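Local structure of coclaurine N-methyltransferase (Coptis japonica, 6GKZ) at residues 118-123 against 191-196; 228-233 against 339-344; 301-306 against 315-320. The protein catalyses the S-adenosyl-L-methionine-dependent N-methylation of coclaurine, a step in alkaloid biosynthesis, and works as a homodimer. All coordinates share one frame; numbering follows the deposited sequence.

How the contacts relate
Contacts 1 and 2 belong to the same mixed sheet. Strand 191-197 of contact 1 and strand 221-230 of contact 2 are neighbours in it, yet the two contacts do not touch: their nearest atoms are about 7 Å apart and their centres 25 Å. Each has a side chain within about 10 Å of the bound S-adenosyl-L-homocysteine: L195 in contact 1 at about 8 Å, I228 in contact 2 at about 10 Å. Contact 3 is a helix pair away from the annotated sites. Its centre is 33 Å from that of contact 2 and 39 Å from that of contact 1, across the chain's centre. Its helix 314-335 is followed by strand 342-349, whose first residues, 342-344, are part of contact 2.

Contact 1. Residues 118-123 against 191-196; sequences RAQIQD and YDRILV
R193 reaches from its strand to the loop 118-123 and presents its guanidinium group to two backbone carbonyls. CB of R193 points toward the loop, and the chain runs extended from CG to NE. R193 CG lies 4.0 Å from A119 O. CD comes closer to the same oxygen, and R193 CD also meets I121 CG1 at 4.3 Å. The one N-H of R193 NE is split between A119 O and Q120 O. The bond from R193 NE to Q120 O is 2.8 Å long, with an N-H...O angle of 132°. This donor stands above the carbonyl plane, 73° out of it, so it is not placed on a lone pair. The bond from NE to A119 O is weak. Q120 O also takes a weak bond from NH2, so one oxygen meets two nitrogens of the same group. R193 NH2 has Q120 CB 4.0 Å away. R193 NH1 turns back to its own strand and bonds D192 O at 3.1 Å, nearly in the guanidinium plane. Together the bonds to Q120 O and D192 O probably limit the turning of the group.

The carbonyls lie where helix 104-118 ends, so R193 ties a helix C-terminus to a central strand. Q120 has positive phi and closes the helix in a Schellman motif. The loop then leads into strand 126-130, which neighbours strand 191-197 in the parallel part of the Rossmann-like methyltransferase sheet. The positive charge of R193 beside the carbonyls at this end would probably be favourable.

Two residues on from R193, L195 also points toward the loop and adds an apolar patch. L195 CD1 meets A119 CB at 4.2 Å, and L195 CD2 meets I121 CD1 at 4.3 Å. Around this patch, I121 also packs on V141 and L195 on L137, both from helix 136-144.

Contact 2. Residues 228-233 against 339-344; sequences ICHKTF and GEEWMA
The H230 ring lies between F233 CE2 on one face and E341 O on the other, each offset toward the rim. Its CD2 edge points at a face of W342 in a T-shaped stack; the H230 ring and the five-membered ring of W342 have planes at 81° and centroids 5.0 Å apart. T232 CA lies in plane at another edge. With CG anti to the backbone N (chi1 -174°), the ring runs alongside E341. H230 NE2 donates to E341 OE1 at 3.0 Å in a bent bond; the oxygen uses its anti lone pair. H230 ND1 accepts T232 N at 2.9 Å, so both ring nitrogens are held. An alanine in place of H230 would probably leave E341 OE1 and T232 N without these partners and remove the ring edge from the face of W342. Y40 and N337 also bond the E341 carboxylate, while its ion pair with K231 NZ is long. E340 instead bonds Y44 of the second subunit. On the other sheet face, C229 SG packs on CG of the selenomethionine M343 at 3.8 Å. M343 N bonds C229 O at 3.0 Å, and C229 N returns a weak bond. This antiparallel ladder joins strands 221-230 and 342-349, as in class I methyltransferases, where the last strand is inserted between the fifth and sixth.

Contact 3. Residues 301-306 against 315-320; sequences VIKPMF and EAVKLI
A316 and F306 mark the closest backbone approach of two consecutive helices, 299-307 and 314-335, joined by a short loop and packed at a steep angle. Their short segments run at 128° to each other, with axes 8.8 Å apart at the closest point. No hydrogen bond crosses between them, and the contact is apolar packing around one ring.

A316 points toward helix 299-307. A316 CB meets F306 CB at 3.6 Å and also lies near K303 O. The small side chain probably lets the backbones come close here, with the CA atoms of A316 and F306 4.8 Å apart. The carbonyl oxygen of A316 lies in the plane of the F306 ring, at its edge, and is nearest to CD2. The same oxygen accepts the helical bond from I320 N. V317 has its CB directed away from the other helix, but V317 CG2 still touches K303 CE at 4.3 Å. The ammonium of K303 lies farther on and has long, weak ion pairs with E307 and E313.

L319 comes next and points toward F306. CG is anti to the backbone N (chi1 -165°), which brings CD2 over the ring. L319 CD2 stands 3.8 Å from the centroid of the F306 ring and only 8° off the normal, a CH-pi contact. CG of L319 reaches the rim of the same face at F306 CE2. The opposite face is taken by I302 CG2, also over the ring centre. The phenyl group is therefore clamped between a residue of its own helix and one of the next.

I320 ends the segment. Its CB does not point at the other helix, but CD1 comes back toward that helix and touches both I302 and F306. There I320 CD1 lies 3.8 Å from I302 CG2 and 3.3 Å from F306 CD2.

Contact 1. Residues 118-123 against 191-196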
# COMPACT_ATOMS: atom_id res chain seq x y z
N ARG A 118 -8.20 6.78 -17.91
CA ARG A 118 -8.14 6.39 -16.52
C ARG A 118 -8.76 7.45 -15.65
O ARG A 118 -9.23 7.17 -14.55
CB ARG A 118 -6.70 6.13 -16.09
CG ARG A 118 -6.06 5.01 -16.88
CD ARG A 118 -4.69 4.66 -16.34
NE ARG A 118 -4.31 3.31 -16.75
CZ ARG A 118 -3.13 2.77 -16.50
NH1 ARG A 118 -2.20 3.48 -15.86
NH2 ARG A 118 -2.86 1.53 -16.90
N ALA A 119 -8.77 8.67 -16.14
CA ALA A 119 -9.42 9.75 -15.41
C ALA A 119 -10.91 9.77 -15.74
O ALA A 119 -11.66 10.56 -15.18
CB ALA A 119 -8.78 11.09 -15.74
N GLN A 120 -11.32 8.91 -16.67
CA GLN A 120 -12.73 8.84 -17.06
C GLN A 120 -13.34 10.20 -17.43
O GLN A 120 -14.44 10.54 -16.99
CB GLN A 120 -13.54 8.19 -15.94
CG GLN A 120 -13.13 6.77 -15.64
CD GLN A 120 -13.89 6.20 -14.48
OE1 GLN A 120 -14.98 6.66 -14.15
NE2 GLN A 120 -13.31 5.21 -13.83
N ILE A 121 -12.63 10.98 -18.22
CA ILE A 121 -13.16 12.25 -18.68
C ILE A 121 -14.35 12.04 -19.61
O ILE A 121 -14.29 11.23 -20.54
CB ILE A 121 -12.11 13.07 -19.42
CG1 ILE A 121 -10.85 13.19 -18.57
CG2 ILE A 121 -12.65 14.46 -19.74
CD1 ILE A 121 -9.81 14.09 -19.19
N GLN A 122 -15.43 12.77 -19.35
CA GLN A 122 -16.58 12.84 -20.25
C GLN A 122 -16.70 14.25 -20.84
O GLN A 122 -16.25 15.23 -20.24
CB GLN A 122 -17.87 12.47 -19.51
CG GLN A 122 -17.90 11.07 -18.91
CD GLN A 122 -18.83 10.13 -19.64
OE1 GLN A 122 -19.59 10.54 -20.53
NE2 GLN A 122 -18.77 8.85 -19.28
N ASP A 123 -17.35 14.34 -22.00
CA ASP A 123 -17.26 15.49 -22.88
C ASP A 123 -17.75 16.83 -22.31
O ASP A 123 -17.23 17.88 -22.67
CB ASP A 123 -18.01 15.21 -24.19
CG ASP A 123 -17.87 16.34 -25.20
OD1 ASP A 123 -16.87 17.10 -25.13
OD2 ASP A 123 -18.75 16.47 -26.08
N TYR A 191 -14.62 21.54 -9.69
CA TYR A 191 -14.36 20.90 -10.98
C TYR A 191 -14.76 19.45 -10.97
O TYR A 191 -14.53 18.76 -9.98
CB TYR A 191 -12.87 21.01 -11.34
CG TYR A 191 -12.39 22.43 -11.40
CD1 TYR A 191 -12.01 23.12 -10.25
CD2 TYR A 191 -12.36 23.11 -12.61
CE1 TYR A 191 -11.59 24.44 -10.31
CE2 TYR A 191 -11.95 24.43 -12.68
CZ TYR A 191 -11.56 25.08 -11.54
OH TYR A 191 -11.15 26.39 -11.65
N ASP A 192 -15.36 18.98 -12.06
CA ASP A 192 -15.75 17.58 -12.16
C ASP A 192 -14.53 16.66 -12.17
O ASP A 192 -14.59 15.51 -11.71
CB ASP A 192 -16.59 17.36 -13.41
CG ASP A 192 -17.85 18.21 -13.41
OD1 ASP A 192 -18.52 18.23 -12.35
OD2 ASP A 192 -18.15 18.86 -14.44
N ARG A 193 -13.41 17.16 -12.69
CA ARG A 193 -12.21 16.34 -12.70
C ARG A 193 -10.94 17.15 -12.61
O ARG A 193 -10.81 18.23 -13.20
CB ARG A 193 -12.19 15.44 -13.95
CG ARG A 193 -12.85 14.07 -13.63
CD ARG A 193 -12.96 13.22 -14.83
NE ARG A 193 -13.92 12.11 -14.78
CZ ARG A 193 -15.07 12.06 -14.11
NH1 ARG A 193 -15.48 13.05 -13.32
NH2 ARG A 193 -15.82 10.98 -14.24
N ILE A 194 -10.00 16.62 -11.84
CA ILE A 194 -8.76 17.29 -11.54
C ILE A 194 -7.62 16.38 -11.89
O ILE A 194 -7.59 15.22 -11.47
CB ILE A 194 -8.68 17.70 -10.07
CG1 ILE A 194 -9.91 18.54 -9.69
CG2 ILE A 194 -7.38 18.44 -9.82
CD1 ILE A 194 -9.83 19.23 -8.35
N LEU A 195 -6.68 16.89 -12.67
CA LEU A 195 -5.55 16.09 -13.09
C LEU A 195 -4.27 16.68 -12.53
O LEU A 195 -4.00 17.86 -12.71
CB LEU A 195 -5.51 16.00 -14.62
CG LEU A 195 -6.43 15.04 -15.38
CD1 LEU A 195 -7.85 15.13 -14.89
CD2 LEU A 195 -6.41 15.41 -16.82
N VAL A 196 -3.50 15.85 -11.81
CA VAL A 196 -2.20 16.24 -11.25
C VAL A 196 -1.09 15.34 -11.80
O VAL A 196 -0.95 14.19 -11.39
CB VAL A 196 -2.17 16.12 -9.70
CG1 VAL A 196 -0.79 16.48 -9.15
CG2 VAL A 196 -3.25 16.98 -9.04

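Contact 2. Residues 228-233 against 339-344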
# COMPACT_ATOMS: atom_id res chain seq x y z
N ILE A 228 5.98 9.62 -9.86
CA ILE A 228 7.10 8.69 -9.89
C ILE A 228 7.24 8.10 -8.50
O ILE A 228 6.69 8.64 -7.54
CB ILE A 228 8.42 9.37 -10.30
CG1 ILE A 228 8.77 10.50 -9.33
CG2 ILE A 228 8.34 9.87 -11.74
CD1 ILE A 228 10.23 10.79 -9.22
N CYS A 229 7.97 7.01 -8.39
CA CYS A 229 7.99 6.31 -7.13
C CYS A 229 9.00 5.21 -7.18
O CYS A 229 9.54 4.91 -8.24
CB CYS A 229 6.61 5.71 -6.81
SG CYS A 229 6.07 4.37 -7.94
N HIS A 230 9.27 4.63 -6.02
CA HIS A 230 9.86 3.32 -5.97
C HIS A 230 8.77 2.31 -5.61
O HIS A 230 7.81 2.63 -4.91
CB HIS A 230 11.01 3.26 -4.96
CG HIS A 230 11.73 1.96 -4.99
ND1 HIS A 230 11.31 0.86 -4.28
CD2 HIS A 230 12.80 1.55 -5.71
CE1 HIS A 230 12.11 -0.16 -4.52
NE2 HIS A 230 13.03 0.24 -5.38
N LYS A 231 8.92 1.11 -6.15
CA LYS A 231 8.06 -0.03 -5.87
C LYS A 231 7.64 -0.13 -4.39
O LYS A 231 6.47 -0.33 -4.07
CB LYS A 231 8.82 -1.31 -6.26
CG LYS A 231 7.99 -2.41 -6.80
CD LYS A 231 8.73 -3.75 -6.70
CE LYS A 231 10.23 -3.60 -6.69
NZ LYS A 231 10.88 -4.95 -6.67
N THR A 232 8.63 0.03 -3.50
CA THR A 232 8.52 -0.42 -2.12
C THR A 232 8.78 0.67 -1.09
O THR A 232 8.05 0.77 -0.10
CB THR A 232 9.51 -1.58 -1.84
OG1 THR A 232 9.27 -2.67 -2.75
CG2 THR A 232 9.37 -2.07 -0.40
N PHE A 233 9.83 1.46 -1.28
CA PHE A 233 10.18 2.41 -0.22
C PHE A 233 10.05 3.87 -0.67
O PHE A 233 9.89 4.15 -1.86
CB PHE A 233 11.58 2.12 0.35
CG PHE A 233 12.68 2.09 -0.66
CD1 PHE A 233 13.28 3.27 -1.08
CD2 PHE A 233 13.15 0.89 -1.16
CE1 PHE A 233 14.32 3.25 -1.99
CE2 PHE A 233 14.18 0.86 -2.07
CZ PHE A 233 14.76 2.05 -2.50
N GLY A 339 13.26 -1.64 -15.22
CA GLY A 339 12.09 -0.83 -14.91
C GLY A 339 11.23 -1.34 -13.75
O GLY A 339 10.07 -0.95 -13.61
N GLU A 340 11.80 -2.21 -12.93
CA GLU A 340 11.07 -2.85 -11.84
C GLU A 340 11.52 -2.37 -10.45
O GLU A 340 11.26 -3.04 -9.44
CB GLU A 340 11.20 -4.37 -11.94
CG GLU A 340 10.37 -5.00 -13.06
CD GLU A 340 8.89 -4.62 -13.00
OE1 GLU A 340 8.21 -4.99 -12.01
OE2 GLU A 340 8.40 -3.95 -13.94
N GLU A 341 12.19 -1.23 -10.40
CA GLU A 341 12.48 -0.62 -9.10
C GLU A 341 11.78 0.73 -9.04
O GLU A 341 10.75 0.86 -8.38
CB GLU A 341 13.98 -0.50 -8.87
CG GLU A 341 14.72 -1.86 -8.87
CD GLU A 341 14.32 -2.79 -7.72
OE1 GLU A 341 13.92 -2.29 -6.64
OE2 GLU A 341 14.42 -4.02 -7.90
N TRP A 342 12.34 1.72 -9.73
CA TRP A 342 11.70 3.04 -9.84
C TRP A 342 10.81 3.08 -11.08
O TRP A 342 11.19 2.59 -12.14
CB TRP A 342 12.74 4.17 -9.90
CG TRP A 342 13.59 4.33 -8.68
CD1 TRP A 342 13.33 5.12 -7.59
CD2 TRP A 342 14.86 3.70 -8.42
NE1 TRP A 342 14.35 5.01 -6.67
CE2 TRP A 342 15.30 4.15 -7.16
CE3 TRP A 342 15.65 2.80 -9.14
CZ2 TRP A 342 16.50 3.73 -6.60
CZ3 TRP A 342 16.86 2.39 -8.58
CH2 TRP A 342 17.27 2.85 -7.32
N MSE A 343 9.63 3.67 -10.93
CA MSE A 343 8.57 3.58 -11.92
C MSE A 343 7.50 4.68 -11.76
O MSE A 343 7.71 5.65 -11.03
CB MSE A 343 7.94 2.21 -11.81
CG MSE A 343 7.52 1.91 -10.39
SE MSE A 343 6.84 0.11 -10.17
CE MSE A 343 8.47 -0.88 -10.66
N ALA A 344 6.35 4.54 -12.43
CA ALA A 344 5.25 5.49 -12.24
C ALA A 344 4.01 4.84 -11.64
O ALA A 344 3.75 3.65 -11.82
CB ALA A 344 4.89 6.16 -13.55

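Contact 3. Residues 301-306 against 315-320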
# COMPACT_ATOMS: atom_id res chain seq x y z
N VAL A 301 22.32 24.21 -32.82
CA VAL A 301 21.46 25.28 -32.35
C VAL A 301 21.68 25.59 -30.87
O VAL A 301 21.75 26.76 -30.48
CB VAL A 301 19.98 24.93 -32.58
CG1 VAL A 301 19.08 26.05 -32.08
CG2 VAL A 301 19.73 24.62 -34.05
N ILE A 302 21.77 24.55 -30.05
CA ILE A 302 21.68 24.71 -28.60
C ILE A 302 22.90 25.41 -27.98
O ILE A 302 22.74 26.25 -27.09
CB ILE A 302 21.45 23.32 -27.91
CG1 ILE A 302 20.13 22.70 -28.40
CG2 ILE A 302 21.45 23.44 -26.37
CD1 ILE A 302 19.79 21.36 -27.73
N LYS A 303 24.09 25.09 -28.46
CA LYS A 303 25.30 25.68 -27.89
C LYS A 303 25.31 27.21 -28.06
O LYS A 303 25.52 27.94 -27.09
CB LYS A 303 26.55 25.07 -28.54
CG LYS A 303 27.84 25.21 -27.73
CD LYS A 303 28.97 24.41 -28.37
CE LYS A 303 30.32 24.63 -27.69
NZ LYS A 303 30.92 25.96 -28.00
N PRO A 304 25.07 27.69 -29.29
CA PRO A 304 25.02 29.15 -29.47
C PRO A 304 23.90 29.78 -28.65
O PRO A 304 24.09 30.85 -28.08
CB PRO A 304 24.77 29.31 -30.97
CG PRO A 304 24.24 28.01 -31.43
CD PRO A 304 24.89 26.97 -30.56
N MSE A 305 22.76 29.11 -28.59
CA MSE A 305 21.64 29.58 -27.77
C MSE A 305 22.00 29.66 -26.28
O MSE A 305 21.60 30.60 -25.59
CB MSE A 305 20.43 28.68 -27.97
CG MSE A 305 19.27 29.00 -27.03
SE MSE A 305 17.86 27.66 -27.05
CE MSE A 305 18.97 26.08 -26.76
N PHE A 306 22.74 28.68 -25.79
CA PHE A 306 23.19 28.74 -24.40
C PHE A 306 24.24 29.84 -24.20
O PHE A 306 24.16 30.59 -23.24
CB PHE A 306 23.74 27.38 -23.95
CG PHE A 306 22.67 26.38 -23.62
CD1 PHE A 306 21.34 26.70 -23.75
CD2 PHE A 306 23.01 25.12 -23.15
CE1 PHE A 306 20.35 25.78 -23.44
CE2 PHE A 306 22.02 24.20 -22.83
CZ PHE A 306 20.70 24.53 -22.98
N GLU A 315 30.24 28.39 -19.57
CA GLU A 315 28.92 28.25 -18.94
C GLU A 315 27.92 27.55 -19.86
O GLU A 315 27.05 26.81 -19.39
CB GLU A 315 28.38 29.62 -18.53
CG GLU A 315 29.29 30.39 -17.59
CD GLU A 315 29.51 29.66 -16.27
OE1 GLU A 315 28.51 29.33 -15.60
OE2 GLU A 315 30.69 29.43 -15.92
N ALA A 316 28.05 27.77 -21.16
CA ALA A 316 27.15 27.17 -22.13
C ALA A 316 27.40 25.67 -22.21
O ALA A 316 26.47 24.89 -22.42
CB ALA A 316 27.31 27.81 -23.49
N VAL A 317 28.66 25.28 -22.01
CA VAL A 317 29.01 23.87 -22.04
C VAL A 317 28.54 23.13 -20.79
O VAL A 317 27.98 22.04 -20.89
CB VAL A 317 30.51 23.67 -22.18
CG1 VAL A 317 30.84 22.18 -22.12
CG2 VAL A 317 31.00 24.28 -23.49
N LYS A 318 28.77 23.70 -19.61
CA LYS A 318 28.32 23.06 -18.38
C LYS A 318 26.79 22.97 -18.37
O LYS A 318 26.21 22.05 -17.78
CB LYS A 318 28.83 23.80 -17.15
CG LYS A 318 29.24 25.23 -17.42
CD LYS A 318 29.41 26.01 -16.13
CE LYS A 318 30.44 25.37 -15.22
NZ LYS A 318 30.65 26.18 -13.98
N LEU A 319 26.13 23.91 -19.05
CA LEU A 319 24.67 23.84 -19.15
C LEU A 319 24.23 22.70 -20.06
O LEU A 319 23.24 22.03 -19.79
CB LEU A 319 24.09 25.17 -19.62
CG LEU A 319 22.59 25.31 -19.42
CD1 LEU A 319 22.22 24.91 -18.01
CD2 LEU A 319 22.13 26.73 -19.72
N ILE A 320 24.98 22.47 -21.14
CA ILE A 320 24.77 21.28 -21.97
C ILE A 320 24.79 20.04 -21.09
O ILE A 320 23.84 19.27 -21.04
CB ILE A 320 25.87 21.12 -23.05
CG1 ILE A 320 26.05 22.40 -23.89
CG2 ILE A 320 25.60 19.87 -23.91
CD1 ILE A 320 24.82 22.84 -24.64